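Local coordinates for major capsid protein (Norovirus Hu/GI.7/TCH-060/USA/2003, PDB 4P25) that forms the protruding P domain of the norovirus capsid and binds histo-blood group antigen glycans such as Lewis Y, at residues Val171-Ile176 with Phe209-Gly214; Ala106-Val111 with Ser163-Gly168; Gln63-Arg68 with Gly157-Val162. All coordinates share one frame; numbering follows the deposited sequence.

Interaction 1 (Val171-Ile176 with Phe209-Gly214); sequences VDPWKI and FPIVSG. With FUC (alpha-L-fucopyranose), chain E.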
loop_
_atom_site.group_PDB
_atom_site.type_symbol
_atom_site.label_atom_id
_atom_site.label_comp_id
_atom_site.label_asym_id
_atom_site.label_seq_id
_atom_site.Cartn_x
_atom_site.Cartn_y
_atom_site.Cartn_z
ATOM N N VAL A 171 -10.097 18.145 14.437
ATOM C CA VAL A 171 -9.243 17.879 13.289
ATOM C C VAL A 171 -10.081 17.945 12.019
ATOM O O VAL A 171 -11.157 17.354 11.948
ATOM C CB VAL A 171 -8.586 16.494 13.388
ATOM C CG1 VAL A 171 -7.791 16.178 12.124
ATOM C CG2 VAL A 171 -7.696 16.420 14.618
ATOM N N ASP A 172 -9.586 18.682 11.029
ATOM C CA ASP A 172 -10.216 18.735 9.716
ATOM C C ASP A 172 -9.262 18.127 8.693
ATOM O O ASP A 172 -8.321 18.789 8.259
ATOM C CB ASP A 172 -10.526 20.184 9.334
ATOM C CG ASP A 172 -11.254 20.303 8.005
ATOM O OD1 ASP A 172 -11.398 19.286 7.297
ATOM O OD2 ASP A 172 -11.687 21.426 7.661
ATOM N N PRO A 173 -9.513 16.871 8.289
ATOM C CA PRO A 173 -8.579 16.202 7.379
ATOM C C PRO A 173 -8.692 16.682 5.931
ATOM O O PRO A 173 -7.996 16.155 5.063
ATOM C CB PRO A 173 -8.992 14.733 7.490
ATOM C CG PRO A 173 -10.455 14.793 7.761
ATOM C CD PRO A 173 -10.636 15.992 8.669
ATOM N N TRP A 174 -9.549 17.668 5.678
ATOM C CA TRP A 174 -9.655 18.267 4.349
ATOM C C TRP A 174 -8.605 19.361 4.129
ATOM O O TRP A 174 -8.430 19.851 3.014
ATOM C CB TRP A 174 -11.071 18.811 4.128
ATOM C CG TRP A 174 -12.111 17.733 4.149
ATOM C CD1 TRP A 174 -12.528 17.015 5.235
ATOM C CD2 TRP A 174 -12.862 17.245 3.036
ATOM N NE1 TRP A 174 -13.488 16.107 4.864
ATOM C CE2 TRP A 174 -13.714 16.229 3.516
ATOM C CE3 TRP A 174 -12.899 17.565 1.674
ATOM C CZ2 TRP A 174 -14.593 15.536 2.686
ATOM C CZ3 TRP A 174 -13.770 16.876 0.855
ATOM C CH2 TRP A 174 -14.605 15.875 1.361
ATOM N N LYS A 175 -7.907 19.732 5.198
ATOM C CA LYS A 175 -6.840 20.730 5.118
ATOM C C LYS A 175 -5.485 20.094 4.774
ATOM O O LYS A 175 -5.286 18.900 4.972
ATOM C CB LYS A 175 -6.722 21.472 6.448
ATOM C CG LYS A 175 -7.949 22.302 6.788
ATOM C CD LYS A 175 -7.766 23.055 8.089
ATOM C CE LYS A 175 -8.864 24.088 8.281
ATOM N NZ LYS A 175 -8.745 24.763 9.599
ATOM N N ILE A 176 -4.574 20.911 4.251
ATOM C CA ILE A 176 -3.198 20.485 4.031
ATOM C C ILE A 176 -2.231 21.280 4.920
ATOM O O ILE A 176 -2.608 22.321 5.467
ATOM C CB ILE A 176 -2.761 20.630 2.544
ATOM C CG1 ILE A 176 -2.879 22.085 2.079
ATOM C CG2 ILE A 176 -3.538 19.660 1.667
ATOM C CD1 ILE A 176 -2.008 22.406 0.873
ATOM N N PHE A 209 -10.058 6.008 9.358
ATOM C CA PHE A 209 -8.715 6.257 9.852
ATOM C C PHE A 209 -8.854 6.863 11.238
ATOM O O PHE A 209 -9.811 7.594 11.495
ATOM C CB PHE A 209 -7.959 7.208 8.917
ATOM C CG PHE A 209 -6.479 7.258 9.177
ATOM C CD1 PHE A 209 -5.652 6.252 8.717
ATOM C CD2 PHE A 209 -5.921 8.307 9.888
ATOM C CE1 PHE A 209 -4.291 6.285 8.960
ATOM C CE2 PHE A 209 -4.560 8.348 10.132
ATOM C CZ PHE A 209 -3.747 7.332 9.668
ATOM N N PRO A 210 -7.921 6.545 12.146
ATOM C CA PRO A 210 -8.083 7.098 13.498
ATOM C C PRO A 210 -7.795 8.595 13.567
ATOM O O PRO A 210 -6.650 9.034 13.693
ATOM C CB PRO A 210 -7.086 6.289 14.339
ATOM C CG PRO A 210 -6.105 5.748 13.364
ATOM C CD PRO A 210 -6.845 5.538 12.081
ATOM N N ILE A 211 -8.872 9.366 13.470
ATOM C CA ILE A 211 -8.837 10.802 13.652
ATOM C C ILE A 211 -9.475 11.065 14.998
ATOM O O ILE A 211 -10.677 10.866 15.175
ATOM C CB ILE A 211 -9.658 11.509 12.570
ATOM C CG1 ILE A 211 -9.061 11.234 11.189
ATOM C CG2 ILE A 211 -9.750 13.005 12.845
ATOM C CD1 ILE A 211 -9.938 11.695 10.060
ATOM N N VAL A 212 -8.669 11.488 15.960
ATOM C CA VAL A 212 -9.193 11.744 17.288
ATOM C C VAL A 212 -9.753 13.159 17.338
ATOM O O VAL A 212 -9.062 14.117 16.989
ATOM C CB VAL A 212 -8.116 11.534 18.365
ATOM C CG1 VAL A 212 -8.655 11.891 19.737
ATOM C CG2 VAL A 212 -7.633 10.088 18.337
ATOM N N SER A 213 -11.018 13.269 17.733
ATOM C CA SER A 213 -11.720 14.550 17.791
ATOM C C SER A 213 -11.840 15.173 16.404
ATOM O O SER A 213 -11.556 16.359 16.210
ATOM C CB SER A 213 -11.030 15.524 18.755
ATOM O OG SER A 213 -10.790 14.922 20.016
ATOM N N GLY A 214 -12.257 14.361 15.437
ATOM C CA GLY A 214 -12.487 14.847 14.091
ATOM C C GLY A 214 -13.804 15.587 13.977
ATOM O O GLY A 214 -13.885 16.622 13.318
HETATM C C1 FUC E . -7.017 14.944 25.177
HETATM C C2 FUC E . -8.147 15.763 24.574
HETATM C C3 FUC E . -7.681 16.386 23.268
HETATM C C4 FUC E . -7.142 15.300 22.351
HETATM C C5 FUC E . -6.070 14.507 23.079
HETATM C C6 FUC E . -5.533 13.408 22.158
HETATM O O2 FUC E . -8.529 16.799 25.490
HETATM O O3 FUC E . -8.783 17.047 22.633
HETATM O O4 FUC E . -8.212 14.422 21.970
HETATM O O5 FUC E . -6.631 13.912 24.258
#
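Apolar packing between Val-171, Pro-173 and Ile-211 makes up most of this contact between two loops. Ile-211 divides its branches: CG2, anti to the backbone N, lies 3.7 Å from Val-171 CB and also touches Val-171 CG1, while CD1 reaches Pro-173 CG at 3.9 Å, the isoleucine crossing the proline at about a right angle.

The polar part is a single backbone hydrogen bond, Val-171 N to Ser-213 O, 2.9 Å long with 155° at the hydrogen. Beside it Val-171 O and Gly-214 O, both acceptors, stand 3.1 Å apart. Within 171-176, Asp-172 OD1 accepts from Trp-174 N at 2.9 Å, an Asx turn whose donor comes from above the carboxylate plane; a type I turn starts at the same Asp-172 and runs to Lys-175.

On the glycan side, Ser-213 OG makes a weak hydrogen bond of 3.3 Å to O4 of the chain E fucose, and Val-212 CG1 is 3.4 Å from that same O4. One short loop thus presents apolar Ile-211 to the protein and Val-212 with Ser-213 to the sugar, consistent with packing, the Val-171 to Ser-213 bond and a Val-212 to Val-162 backbone bond together positioning the fucose-binding residues.

Interaction 2 (Ala106-Val111 with Ser163-Gly168); sequences ACDWHV and SPSTSG. With GAL (beta-D-galactopyranose), chain B; FUC (alpha-L-fucopyranose), chain C.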
loop_
_atom_site.group_PDB
_atom_site.type_symbol
_atom_site.label_atom_id
_atom_site.label_comp_id
_atom_site.label_asym_id
_atom_site.label_seq_id
_atom_site.Cartn_x
_atom_site.Cartn_y
_atom_site.Cartn_z
ATOM N N ALA A 106 -2.958 20.888 9.683
ATOM C CA ALA A 106 -3.486 21.538 10.883
ATOM C C ALA A 106 -3.912 20.576 11.982
ATOM O O ALA A 106 -5.030 20.653 12.492
ATOM C CB ALA A 106 -4.624 22.491 10.522
ATOM N N CYS A 107 -3.007 19.674 12.339
ATOM C CA CYS A 107 -3.257 18.716 13.404
ATOM C C CYS A 107 -1.933 18.143 13.881
ATOM O O CYS A 107 -0.910 18.270 13.202
ATOM C CB CYS A 107 -4.191 17.592 12.933
ATOM S SG CYS A 107 -3.611 16.636 11.491
ATOM N N ASP A 108 -1.945 17.537 15.062
ATOM C CA ASP A 108 -0.807 16.751 15.502
ATOM C C ASP A 108 -0.779 15.425 14.756
ATOM O O ASP A 108 -1.828 14.833 14.474
ATOM C CB ASP A 108 -0.880 16.479 17.002
ATOM C CG ASP A 108 -0.341 17.624 17.842
ATOM O OD1 ASP A 108 -0.265 18.775 17.355
ATOM O OD2 ASP A 108 -0.008 17.358 19.016
ATOM N N TRP A 109 0.423 14.967 14.430
ATOM C CA TRP A 109 0.622 13.645 13.865
ATOM C C TRP A 109 1.246 12.727 14.897
ATOM O O TRP A 109 2.007 13.168 15.754
ATOM C CB TRP A 109 1.556 13.703 12.657
ATOM C CG TRP A 109 1.013 14.439 11.486
ATOM C CD1 TRP A 109 -0.269 14.872 11.298
ATOM C CD2 TRP A 109 1.745 14.824 10.322
ATOM N NE1 TRP A 109 -0.374 15.509 10.080
ATOM C CE2 TRP A 109 0.851 15.494 9.463
ATOM C CE3 TRP A 109 3.078 14.671 9.921
ATOM C CZ2 TRP A 109 1.245 16.008 8.227
ATOM C CZ3 TRP A 109 3.470 15.182 8.696
ATOM C CH2 TRP A 109 2.560 15.846 7.865
ATOM N N HIS A 110 0.927 11.444 14.798
ATOM C CA HIS A 110 1.556 10.435 15.625
ATOM C C HIS A 110 2.029 9.340 14.691
ATOM O O HIS A 110 1.228 8.639 14.074
ATOM C CB HIS A 110 0.563 9.953 16.674
ATOM C CG HIS A 110 -0.031 11.079 17.461
ATOM N ND1 HIS A 110 -1.269 11.615 17.176
ATOM C CD2 HIS A 110 0.414 11.727 18.566
ATOM C CE1 HIS A 110 -1.547 12.565 18.052
ATOM N NE2 HIS A 110 -0.543 12.651 18.906
ATOM N N VAL A 111 3.350 9.240 14.565
ATOM C CA VAL A 111 3.985 8.480 13.496
ATOM C C VAL A 111 4.765 7.338 14.107
ATOM O O VAL A 111 5.616 7.555 14.973
ATOM C CB VAL A 111 4.963 9.387 12.713
ATOM C CG1 VAL A 111 5.559 8.642 11.524
ATOM C CG2 VAL A 111 4.265 10.669 12.253
ATOM N N SER A 163 -4.493 14.012 15.835
ATOM C CA SER A 163 -5.247 14.601 16.940
ATOM C C SER A 163 -5.181 16.132 16.840
ATOM O O SER A 163 -4.370 16.658 16.076
ATOM C CB SER A 163 -4.692 14.095 18.279
ATOM O OG SER A 163 -3.349 14.504 18.466
ATOM N N PRO A 164 -6.046 16.852 17.585
ATOM C CA PRO A 164 -6.075 18.318 17.476
ATOM C C PRO A 164 -4.753 18.997 17.846
ATOM O O PRO A 164 -4.013 18.504 18.697
ATOM C CB PRO A 164 -7.166 18.718 18.478
ATOM C CG PRO A 164 -8.046 17.532 18.558
ATOM C CD PRO A 164 -7.127 16.355 18.458
ATOM N N SER A 165 -4.465 20.126 17.208
ATOM C CA SER A 165 -3.236 20.861 17.486
ATOM C C SER A 165 -3.300 21.510 18.860
ATOM O O SER A 165 -2.283 21.657 19.536
ATOM C CB SER A 165 -2.998 21.933 16.417
ATOM O OG SER A 165 -2.737 21.347 15.154
ATOM N N THR A 166 -4.503 21.905 19.257
ATOM C CA THR A 166 -4.715 22.530 20.553
ATOM C C THR A 166 -5.886 21.855 21.256
ATOM O O THR A 166 -6.758 21.285 20.606
ATOM C CB THR A 166 -5.005 24.032 20.413
ATOM O OG1 THR A 166 -6.168 24.222 19.591
ATOM C CG2 THR A 166 -3.819 24.762 19.796
ATOM N N SER A 167 -5.908 21.927 22.581
ATOM C CA SER A 167 -6.934 21.242 23.362
ATOM C C SER A 167 -8.350 21.675 23.003
ATOM O O SER A 167 -8.611 22.851 22.756
ATOM C CB SER A 167 -6.702 21.474 24.852
ATOM O OG SER A 167 -6.707 22.856 25.132
ATOM N N GLY A 168 -9.254 20.705 22.968
ATOM C CA GLY A 168 -10.653 20.985 22.713
ATOM C C GLY A 168 -10.964 21.343 21.273
ATOM O O GLY A 168 -12.127 21.515 20.918
HETATM C C1 GAL B . -2.766 15.720 23.705
HETATM C C2 GAL B . -2.168 14.988 22.515
HETATM C C3 GAL B . -1.577 15.997 21.543
HETATM C C4 GAL B . -2.634 17.025 21.174
HETATM C C5 GAL B . -3.205 17.643 22.439
HETATM C C6 GAL B . -4.275 18.672 22.067
HETATM O O2 GAL B . -1.138 14.097 22.967
HETATM O O3 GAL B . -1.133 15.319 20.359
HETATM O O4 GAL B . -3.685 16.386 20.435
HETATM O O5 GAL B . -3.791 16.615 23.251
HETATM O O6 GAL B . -4.568 19.489 23.204
HETATM C C1 FUC C . -1.294 12.821 22.330
HETATM C C2 FUC C . -0.027 12.002 22.519
HETATM C C3 FUC C . 0.222 11.789 24.002
HETATM C C4 FUC C . -1.014 11.178 24.643
HETATM C C5 FUC C . -2.226 12.044 24.335
HETATM C C6 FUC C . -3.470 11.424 24.973
HETATM O O2 FUC C . 1.085 12.699 21.942
HETATM O O3 FUC C . 1.339 10.904 24.178
HETATM O O4 FUC C . -1.223 9.858 24.119
HETATM O O5 FUC C . -2.405 12.127 22.915
HETATM O O HOH W 1 -6.304 20.523 14.852
HETATM O O HOH W 2 -0.129 20.699 15.568
#
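Asp-108 and Ser-163 meet in the galactose-binding part of the glycan pocket, where the start of strand 108-115 meets the end of strand 154-163. They form an antiparallel hydrogen-bonded pair: Asp-108 N donates to Ser-163 O at 2.8 Å, and Ser-163 N returns a bond to Asp-108 O at 3.1 Å. Because the two residues are paired, their side chains emerge on the same face of the sheet, and both meet the galactose.

Galactose O3 donates to Asp-108 OD2 at 2.7 Å and accepts from His-110 NE2 at 3.1 Å, with 143° at the hydrogen. CG of His-110 is anti to the carbonyl carbon (chi1 -53°), which carries it toward Ser-163; Ser-163 CB sits at the edge of the imidazole, in its plane, and Trp-161 stacks on the ring. Galactose O4 donates to the backbone oxygen Pro-164 O at 2.8 Å. Ser-163 OG also lies near O3 and O4, but its modelled position is less certain.

Farther from the pair, water takes over. One molecule donates to Ala-106 O and accepts from Ser-165 N; a second joins Asp-108 OD1 to Ser-165 OG, donating to the carboxylate at 2.6 Å. The same OD1 forms a salt bridge with Lys-131, while OD2 is the oxygen that accepts from galactose O3. Such a network of directed bonds to galactose hydroxyls at a strand end is consistent with the galactose-centred histo-blood group antigen site of genogroup I noroviruses.

Interaction 3 (Gln63-Arg68 with Gly157-Val162); sequences QVARIR and GTLAWV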
loop_
_atom_site.group_PDB
_atom_site.type_symbol
_atom_site.label_atom_id
_atom_site.label_comp_id
_atom_site.label_asym_id
_atom_site.label_seq_id
_atom_site.Cartn_x
_atom_site.Cartn_y
_atom_site.Cartn_z
ATOM N N GLN A 63 3.963 3.853 -0.029
ATOM C CA GLN A 63 4.738 5.083 0.184
ATOM C C GLN A 63 3.862 6.205 0.760
ATOM O O GLN A 63 4.362 7.270 1.119
ATOM C CB GLN A 63 5.375 5.552 -1.130
ATOM C CG GLN A 63 6.566 4.706 -1.602
ATOM C CD GLN A 63 6.889 4.889 -3.086
ATOM O OE1 GLN A 63 5.992 5.038 -3.923
ATOM N NE2 GLN A 63 8.178 4.855 -3.418
ATOM N N VAL A 64 2.555 5.959 0.851
ATOM C CA VAL A 64 1.592 6.998 1.247
ATOM C C VAL A 64 1.631 7.339 2.741
ATOM O O VAL A 64 1.471 6.459 3.598
ATOM C CB VAL A 64 0.165 6.561 0.856
ATOM C CG1 VAL A 64 -0.896 7.479 1.479
ATOM C CG2 VAL A 64 0.029 6.496 -0.671
ATOM N N ALA A 65 1.846 8.617 3.041
ATOM C CA ALA A 65 1.878 9.136 4.423
ATOM C C ALA A 65 2.944 8.466 5.283
ATOM O O ALA A 65 2.677 8.034 6.411
ATOM C CB ALA A 65 0.500 9.044 5.090
ATOM N N ARG A 66 4.155 8.390 4.745
ATOM C CA ARG A 66 5.278 7.827 5.474
ATOM C C ARG A 66 6.370 8.868 5.615
ATOM O O ARG A 66 6.402 9.850 4.868
ATOM C CB ARG A 66 5.792 6.571 4.776
ATOM C CG ARG A 66 4.694 5.528 4.615
ATOM C CD ARG A 66 5.247 4.236 4.107
ATOM N NE ARG A 66 5.994 3.540 5.144
ATOM C CZ ARG A 66 6.815 2.521 4.913
ATOM N NH1 ARG A 66 7.004 2.087 3.671
ATOM N NH2 ARG A 66 7.456 1.947 5.921
ATOM N N ILE A 67 7.232 8.667 6.609
ATOM C CA ILE A 67 8.300 9.604 6.929
ATOM C C ILE A 67 9.573 8.827 7.216
ATOM O O ILE A 67 9.538 7.766 7.852
ATOM C CB ILE A 67 7.949 10.459 8.170
ATOM C CG1 ILE A 67 6.690 11.295 7.922
ATOM C CG2 ILE A 67 9.104 11.383 8.540
ATOM C CD1 ILE A 67 6.237 12.087 9.129
ATOM N N ARG A 68 10.696 9.343 6.736
ATOM C CA ARG A 68 11.991 8.776 7.082
ATOM C C ARG A 68 12.962 9.907 7.372
ATOM O O ARG A 68 12.931 10.948 6.717
ATOM C CB ARG A 68 12.526 7.882 5.959
ATOM C CG ARG A 68 13.794 7.127 6.345
ATOM C CD ARG A 68 14.175 6.109 5.288
ATOM N NE ARG A 68 15.394 5.377 5.640
ATOM C CZ ARG A 68 15.791 4.258 5.039
ATOM N NH1 ARG A 68 15.058 3.725 4.062
ATOM N NH2 ARG A 68 16.912 3.658 5.419
ATOM N N GLY A 157 8.997 5.270 9.158
ATOM C CA GLY A 157 7.685 4.975 9.696
ATOM C C GLY A 157 6.493 5.495 8.930
ATOM O O GLY A 157 6.611 6.060 7.840
ATOM N N THR A 158 5.332 5.284 9.535
ATOM C CA THR A 158 4.048 5.545 8.907
ATOM C C THR A 158 3.153 6.329 9.857
ATOM O O THR A 158 3.144 6.074 11.063
ATOM C CB THR A 158 3.372 4.208 8.542
ATOM O OG1 THR A 158 4.232 3.464 7.665
ATOM C CG2 THR A 158 2.033 4.432 7.859
ATOM N N LEU A 159 2.409 7.291 9.317
ATOM C CA LEU A 159 1.400 8.003 10.101
ATOM C C LEU A 159 0.411 7.008 10.695
ATOM O O LEU A 159 -0.219 6.244 9.962
ATOM C CB LEU A 159 0.659 9.006 9.214
ATOM C CG LEU A 159 -0.372 9.892 9.919
ATOM C CD1 LEU A 159 0.309 10.797 10.933
ATOM C CD2 LEU A 159 -1.158 10.705 8.901
ATOM N N ALA A 160 0.277 7.020 12.019
ATOM C CA ALA A 160 -0.595 6.073 12.714
ATOM C C ALA A 160 -1.957 6.664 13.070
ATOM O O ALA A 160 -2.984 6.004 12.914
ATOM C CB ALA A 160 0.089 5.540 13.963
ATOM N N TRP A 161 -1.951 7.896 13.573
ATOM C CA TRP A 161 -3.178 8.603 13.929
ATOM C C TRP A 161 -2.940 10.104 14.038
ATOM O O TRP A 161 -1.796 10.549 14.086
ATOM C CB TRP A 161 -3.825 8.043 15.209
ATOM C CG TRP A 161 -2.974 8.027 16.476
ATOM C CD1 TRP A 161 -1.958 7.164 16.766
ATOM C CD2 TRP A 161 -3.128 8.862 17.634
ATOM N NE1 TRP A 161 -1.447 7.428 18.017
ATOM C CE2 TRP A 161 -2.152 8.467 18.573
ATOM C CE3 TRP A 161 -3.987 9.921 17.963
ATOM C CZ2 TRP A 161 -2.009 9.085 19.817
ATOM C CZ3 TRP A 161 -3.848 10.533 19.213
ATOM C CH2 TRP A 161 -2.865 10.113 20.117
ATOM N N VAL A 162 -4.023 10.877 14.057
ATOM C CA VAL A 162 -3.921 12.330 14.174
ATOM C C VAL A 162 -4.821 12.840 15.295
ATOM O O VAL A 162 -5.791 12.182 15.667
ATOM C CB VAL A 162 -4.275 13.043 12.846
ATOM C CG1 VAL A 162 -3.316 12.622 11.743
ATOM C CG2 VAL A 162 -5.720 12.761 12.445
HETATM O O HOH W 3 6.108 1.822 8.710
#
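The guanidinium of Arg-66 is the flat group at this crossing, and Thr-158 OG1 and Gly-157 O both approach it obliquely, neither squarely over a face nor at an edge. Its strand, 66-73, is antiparallel to strand 154-163 in the sheet that also contains the glycan-binding strand 108-115. The short segments 66-68 and 157-162 approach to 4.7 Å between axes, with 137° between their directions, so the strands are strongly twisted against each other.

Three backbone bonds establish the register. Ile-67 and Gly-157 form a hydrogen-bonded pair, Ile-67 N to Gly-157 O and Gly-157 N to Ile-67 O, each 2.9 Å. The next pair, Arg-66 with Thr-158, is non-hydrogen-bonded, its CA atoms 4.3 Å apart. Beyond it Leu-159 N donates to Ala-65 O at 3.0 Å, nearly straight at 176°, although Ala-65 itself precedes the regular strand. Ala-65 CB and Leu-159 CB add an apolar touch at 4.1 Å, and Trp-109 packs on the leucine.

Further along 157-162, Ala-160 and Trp-161 both face His-110, a classic beta bulge on the side of strand 154-163 turned to strand 108-115.

The Arg-66 and Thr-158 side chains share one face of the sheet. The arginine bends at chi3 (73°), which swings NE out of line with CB-CG-CD and toward Thr-158 OG1. The guanidinium has its stronger partner outside the pair, NH1 donating to Ser-62 O, and Ala-25 of the second subunit packs against this arginine. Toward Thr-158 the grip is slighter: NE makes a weak hydrogen bond to OG1, 3.1 Å long, and a water accepts from Arg-66 NH2 and hydrogen-bonds Thr-158 OG1 at 2.7 Å.

In the fold
Interactions 2 and 3 hold the same sheet, joining strand 154-163 to its neighbours 108-115 and 66-73, and His-110 bonds to Ala-160 and Trp-161 between them. Both are mostly buried, but interaction 3 relies mainly on protein backbone bonds, whereas interaction 2, at a strand end, spends its side chains on galactose and water. Interaction 1 joins two loops, is only partly buried, and is largely apolar. It adjoins interaction 2 where Val-171 CG2 and Ser-213 CB pack on Pro-164, and interaction 3 through probable backbone bonds of Pro-210 and Val-212 to Val-162. Interactions 1 and 3 also touch the second subunit; interaction 2 does not.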